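Local coordinates for DUF574 domain-containing protein (Thermobifida fusca, PDB 2QE6) that binds S-adenosylmethionine and is probably a methyltransferase, although the substrate it would methylate is not known, at residues G68-A73 with Q99-D104; A204-A209 with G219-P224. The protein carries 1 engineered substitution. All coordinates share one frame; numbering follows the deposited sequence. Where two conformers were deposited one is given.

Interaction 1 of 2, residues G68-A73 with Q99-D104; sequences GVRFLA and QSVNPD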
# COMPACT_ATOMS: atom_id res chain seq x y z
N GLY A 68 -5.86 -0.82 -9.74
CA GLY A 68 -4.65 -1.57 -10.02
C GLY A 68 -4.82 -3.06 -9.76
O GLY A 68 -4.39 -3.89 -10.53
N VAL A 69 -5.46 -3.42 -8.66
CA VAL A 69 -5.68 -4.82 -8.36
C VAL A 69 -6.61 -5.42 -9.41
O VAL A 69 -6.42 -6.54 -9.83
CB VAL A 69 -6.18 -5.03 -6.93
CG1 VAL A 69 -6.59 -6.43 -6.71
CG2 VAL A 69 -5.10 -4.60 -5.95
N ARG A 70 -7.63 -4.67 -9.84
CA ARG A 70 -8.54 -5.12 -10.89
C ARG A 70 -7.78 -5.35 -12.20
O ARG A 70 -8.03 -6.33 -12.90
CB ARG A 70 -9.68 -4.12 -11.11
CG ARG A 70 -10.72 -4.58 -12.12
CD ARG A 70 -11.83 -3.56 -12.32
NE ARG A 70 -11.32 -2.29 -12.84
CZ ARG A 70 -11.55 -1.09 -12.32
NH1 ARG A 70 -12.31 -0.95 -11.24
NH2 ARG A 70 -11.02 -0.02 -12.90
N PHE A 71 -6.84 -4.46 -12.54
CA PHE A 71 -5.99 -4.65 -13.72
C PHE A 71 -5.17 -5.94 -13.59
O PHE A 71 -5.13 -6.78 -14.50
CB PHE A 71 -5.05 -3.44 -13.93
CG PHE A 71 -3.87 -3.73 -14.81
CD1 PHE A 71 -3.99 -3.78 -16.18
CD2 PHE A 71 -2.61 -3.91 -14.25
CE1 PHE A 71 -2.88 -4.06 -17.00
CE2 PHE A 71 -1.51 -4.21 -15.06
CZ PHE A 71 -1.64 -4.28 -16.43
N LEU A 72 -4.55 -6.12 -12.44
CA LEU A 72 -3.65 -7.25 -12.21
C LEU A 72 -4.36 -8.58 -12.23
O LEU A 72 -3.89 -9.53 -12.86
CB LEU A 72 -2.93 -7.07 -10.88
CG LEU A 72 -1.85 -6.01 -10.84
CD1 LEU A 72 -1.45 -5.72 -9.41
CD2 LEU A 72 -0.63 -6.36 -11.74
N ALA A 73 -5.50 -8.66 -11.53
CA ALA A 73 -6.20 -9.94 -11.33
C ALA A 73 -7.05 -10.35 -12.54
O ALA A 73 -7.35 -11.54 -12.74
CB ALA A 73 -7.06 -9.87 -10.05
N GLN A 99 -10.81 -11.19 -6.05
CA GLN A 99 -11.78 -12.29 -6.22
C GLN A 99 -12.99 -11.91 -7.08
O GLN A 99 -13.62 -12.80 -7.67
CB GLN A 99 -12.23 -12.83 -4.87
CG GLN A 99 -11.10 -13.46 -4.01
CD GLN A 99 -11.64 -14.05 -2.75
OE1 GLN A 99 -12.81 -14.41 -2.69
NE2 GLN A 99 -10.80 -14.18 -1.74
N SER A 100 -13.31 -10.62 -7.16
CA SER A 100 -14.40 -10.14 -8.03
C SER A 100 -14.12 -10.37 -9.51
O SER A 100 -15.04 -10.61 -10.28
CB SER A 100 -14.72 -8.64 -7.80
OG SER A 100 -13.71 -7.78 -8.33
N VAL A 101 -12.84 -10.30 -9.92
CA VAL A 101 -12.46 -10.55 -11.31
C VAL A 101 -11.88 -11.95 -11.52
O VAL A 101 -11.85 -12.43 -12.64
CB VAL A 101 -11.47 -9.47 -11.87
CG1 VAL A 101 -12.11 -8.10 -11.82
CG2 VAL A 101 -10.18 -9.45 -11.12
N ASN A 102 -11.43 -12.60 -10.46
CA ASN A 102 -10.66 -13.86 -10.57
C ASN A 102 -10.91 -14.66 -9.31
O ASN A 102 -10.18 -14.51 -8.32
CB ASN A 102 -9.17 -13.51 -10.73
CG ASN A 102 -8.26 -14.73 -10.86
OD1 ASN A 102 -8.68 -15.89 -10.75
ND2 ASN A 102 -6.96 -14.45 -11.09
N PRO A 103 -11.96 -15.50 -9.32
CA PRO A 103 -12.39 -16.21 -8.10
C PRO A 103 -11.30 -17.04 -7.40
O PRO A 103 -11.39 -17.26 -6.18
CB PRO A 103 -13.52 -17.13 -8.59
CG PRO A 103 -14.00 -16.51 -9.86
CD PRO A 103 -12.81 -15.84 -10.49
N ASP A 104 -10.29 -17.49 -8.15
CA ASP A 104 -9.16 -18.28 -7.62
C ASP A 104 -8.00 -17.49 -7.02
O ASP A 104 -7.04 -18.09 -6.56
CB ASP A 104 -8.54 -19.11 -8.74
CG ASP A 104 -9.53 -20.03 -9.38
OD1 ASP A 104 -10.48 -20.43 -8.67
OD2 ASP A 104 -9.33 -20.33 -10.58
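Ala-73 and Val-101 form the tight part of this contact, where the methyl CB of Ala-73 meets CG2 of Val-101 at 3.3 Å, closer than two carbons usually pack. Val-101 has CG1 anti to its carbonyl carbon (chi1 -60°), which leaves CG2 as the branch directed at Ala-73. Val-101 CG2 also lies 3.6 Å from Ala-73 C. Next to this pair, Asn-102 lays its CB against the carbonyl oxygen of Ala-73 (3.4 Å). Its amide nitrogen ND2 turns to the same oxygen, but at 3.4 Å and with an N-H...O angle of 133° that hydrogen bond is weak; the stronger partner of ND2 is Ser-79 OG.

Segment 68-73 lies near the C-terminal end of helix 54-75, while 99-104 carries the last residues of helix 94-101 and the loop after it; these helices precede and follow strand 80-84 in the Rossmann-like fold of S-adenosylmethionine-dependent methyltransferases. Asn-102 thus links the end of helix 94-101 to the turn before the strand. Ala-73 also touches Phe-81 of this strand, on the buried side.

Towards solvent the packing is looser. The aliphatic part of Arg-70 crosses Val-101 at about a right angle, CG to CG1 at 3.8 Å. In the conformer given, one of two deposited, a bend at chi3 (62°) carries the guanidinium group off to a salt bridge with Asp-250, so this end is less certain.

Interaction 2 of 2, residues A204-A209 with G219-P224; sequences AQQKLA and GWARTP. With SO4 (sulfate ion), chain C.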
# COMPACT_ATOMS: atom_id res chain seq x y z
N ALA A 204 3.31 21.39 0.47
CA ALA A 204 2.65 20.45 1.36
C ALA A 204 3.30 19.09 1.34
O ALA A 204 3.09 18.32 2.26
CB ALA A 204 1.21 20.29 0.96
N GLN A 205 4.04 18.76 0.29
CA GLN A 205 4.54 17.38 0.14
C GLN A 205 5.62 17.10 1.18
O GLN A 205 5.55 16.11 1.88
CB GLN A 205 5.09 17.16 -1.27
CG GLN A 205 3.97 17.12 -2.36
CD GLN A 205 4.47 17.35 -3.76
OE1 GLN A 205 5.49 18.02 -4.00
NE2 GLN A 205 3.71 16.86 -4.72
N GLN A 206 6.59 18.00 1.28
CA GLN A 206 7.70 17.87 2.22
C GLN A 206 7.25 18.18 3.67
O GLN A 206 7.78 17.62 4.60
CB GLN A 206 8.87 18.74 1.82
CG GLN A 206 9.75 18.18 0.63
CD GLN A 206 10.53 16.87 0.95
OE1 GLN A 206 10.64 16.45 2.10
NE2 GLN A 206 11.09 16.26 -0.08
N LYS A 207 6.25 19.05 3.84
CA LYS A 207 5.63 19.29 5.15
C LYS A 207 4.90 18.05 5.62
O LYS A 207 5.00 17.67 6.77
CB LYS A 207 4.67 20.48 5.08
CG LYS A 207 4.29 21.03 6.42
CD LYS A 207 3.57 22.39 6.26
CE LYS A 207 3.42 23.10 7.56
NZ LYS A 207 2.83 24.44 7.33
N LEU A 208 4.19 17.38 4.73
CA LEU A 208 3.53 16.11 5.09
C LEU A 208 4.55 15.00 5.46
O LEU A 208 4.42 14.32 6.48
CB LEU A 208 2.64 15.65 3.94
CG LEU A 208 2.00 14.32 4.24
CD1 LEU A 208 1.25 14.34 5.59
CD2 LEU A 208 1.12 13.89 3.02
N ALA A 209 5.58 14.85 4.65
CA ALA A 209 6.70 13.95 4.98
C ALA A 209 7.31 14.25 6.37
O ALA A 209 7.57 13.32 7.11
CB ALA A 209 7.78 13.99 3.84
N GLY A 219 9.02 8.82 6.94
CA GLY A 219 8.17 9.58 5.97
C GLY A 219 9.02 10.29 4.95
O GLY A 219 9.77 11.19 5.29
N TRP A 220 9.00 9.79 3.72
CA TRP A 220 10.02 10.18 2.73
C TRP A 220 9.29 10.48 1.42
O TRP A 220 8.76 9.58 0.81
CB TRP A 220 11.07 9.06 2.57
CG TRP A 220 11.64 8.65 3.84
CD1 TRP A 220 11.22 7.65 4.67
CD2 TRP A 220 12.74 9.26 4.48
NE1 TRP A 220 12.00 7.60 5.79
CE2 TRP A 220 12.94 8.59 5.70
CE3 TRP A 220 13.56 10.33 4.15
CZ2 TRP A 220 13.94 8.94 6.59
CZ3 TRP A 220 14.57 10.68 5.04
CH2 TRP A 220 14.73 9.97 6.25
N ALA A 221 9.19 11.74 1.05
CA ALA A 221 8.57 12.09 -0.23
C ALA A 221 9.62 11.92 -1.34
O ALA A 221 10.68 12.55 -1.31
CB ALA A 221 8.04 13.55 -0.19
N ARG A 222 9.34 11.08 -2.33
CA ARG A 222 10.32 10.81 -3.40
C ARG A 222 9.89 11.50 -4.68
O ARG A 222 8.71 11.58 -4.97
CB ARG A 222 10.52 9.29 -3.61
CG ARG A 222 11.32 8.67 -2.52
CD ARG A 222 11.72 7.19 -2.72
NE ARG A 222 12.71 6.84 -1.69
CZ ARG A 222 12.47 6.35 -0.47
NH1 ARG A 222 11.24 5.98 -0.09
NH2 ARG A 222 13.49 6.16 0.35
N THR A 223 10.84 12.04 -5.42
CA THR A 223 10.53 12.58 -6.74
C THR A 223 9.96 11.50 -7.67
O THR A 223 10.15 10.32 -7.43
CB THR A 223 11.75 13.15 -7.42
OG1 THR A 223 12.65 12.09 -7.73
CG2 THR A 223 12.45 14.19 -6.54
N PRO A 224 9.26 11.90 -8.75
CA PRO A 224 8.81 10.88 -9.72
C PRO A 224 9.93 9.96 -10.23
O PRO A 224 9.70 8.78 -10.37
CB PRO A 224 8.21 11.71 -10.84
CG PRO A 224 7.76 12.97 -10.14
CD PRO A 224 8.78 13.24 -9.12
S SO4 C . 14.66 14.50 0.98
O1 SO4 C . 14.72 14.95 2.38
O2 SO4 C . 15.36 13.21 0.90
O3 SO4 C . 13.25 14.25 0.53
O4 SO4 C . 15.33 15.53 0.15
O HOH W 1 10.89 13.59 2.36
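Apolar contact between Ala-209 and Ala-221 lies at the centre, their CB methyls 4.1 Å apart. The small side chains let the extended chain 219-224 run close beside the helix: CB of Ala-209 also lies 3.9 Å from the backbone N of Ala-221, and the CA atoms of Ala-209 and Gly-219 are 4.7 Å apart. Gly-219, which has no side chain, sits at this closest approach, its carbonyl oxygen near CB of Ala-209. The methyl of Ala-221 also faces the carbonyl oxygen of Gln-205.

Polar contact between the segments is indirect and gathers at the exposed end of Gln-206. A bend at chi2 (-66°) brings its amide over towards Ala-221. One water donates to Gln-206 OE1 and accepts from the backbone N of Ala-221 at 2.8 Å, so the amide oxygen and the peptide N-H are joined through a single molecule. The same water donates to O3 of a sulfate ion, probably from the crystallisation liquor. Gln-206 NE2 donates to that oxygen as well, at 3.0 Å with an N-H...O angle of 157°, and to the carboxylate of Asp-199.

The contact packs helix 203-216 against the connection leading to helix 224-229, which begins after the N-cap residue Thr-223. Strand 191-197 flanks both segments: its Leu-197 touches Ala-209 and Ala-221, while backbone hydrogen bonds between Arg-222 and both Leu-197 and Asp-199 tie the connection to that strand's end.

Overall arrangement
Interaction 1 is complete in sequence before interaction 2 starts, and the two flank the middle of the molecule, with centres about 31 Å apart and nearest atoms about 18 Å apart. Both pack around the same seven-stranded mixed sheet. Interaction 1 joins the helices before and after strand 80-84, an inner strand of its parallel part, whereas interaction 2 rests beside strand 191-197, the last of the parallel strands. That strand relates them, since Leu-72 of helix 54-75 also touches its Tyr-191 and Phe-193. The side chain of Trp-220, in segment 219-224, lies about 9 Å from the bound S-adenosylmethionine. Both contacts are probably structural packing of the fold that holds the cofactor.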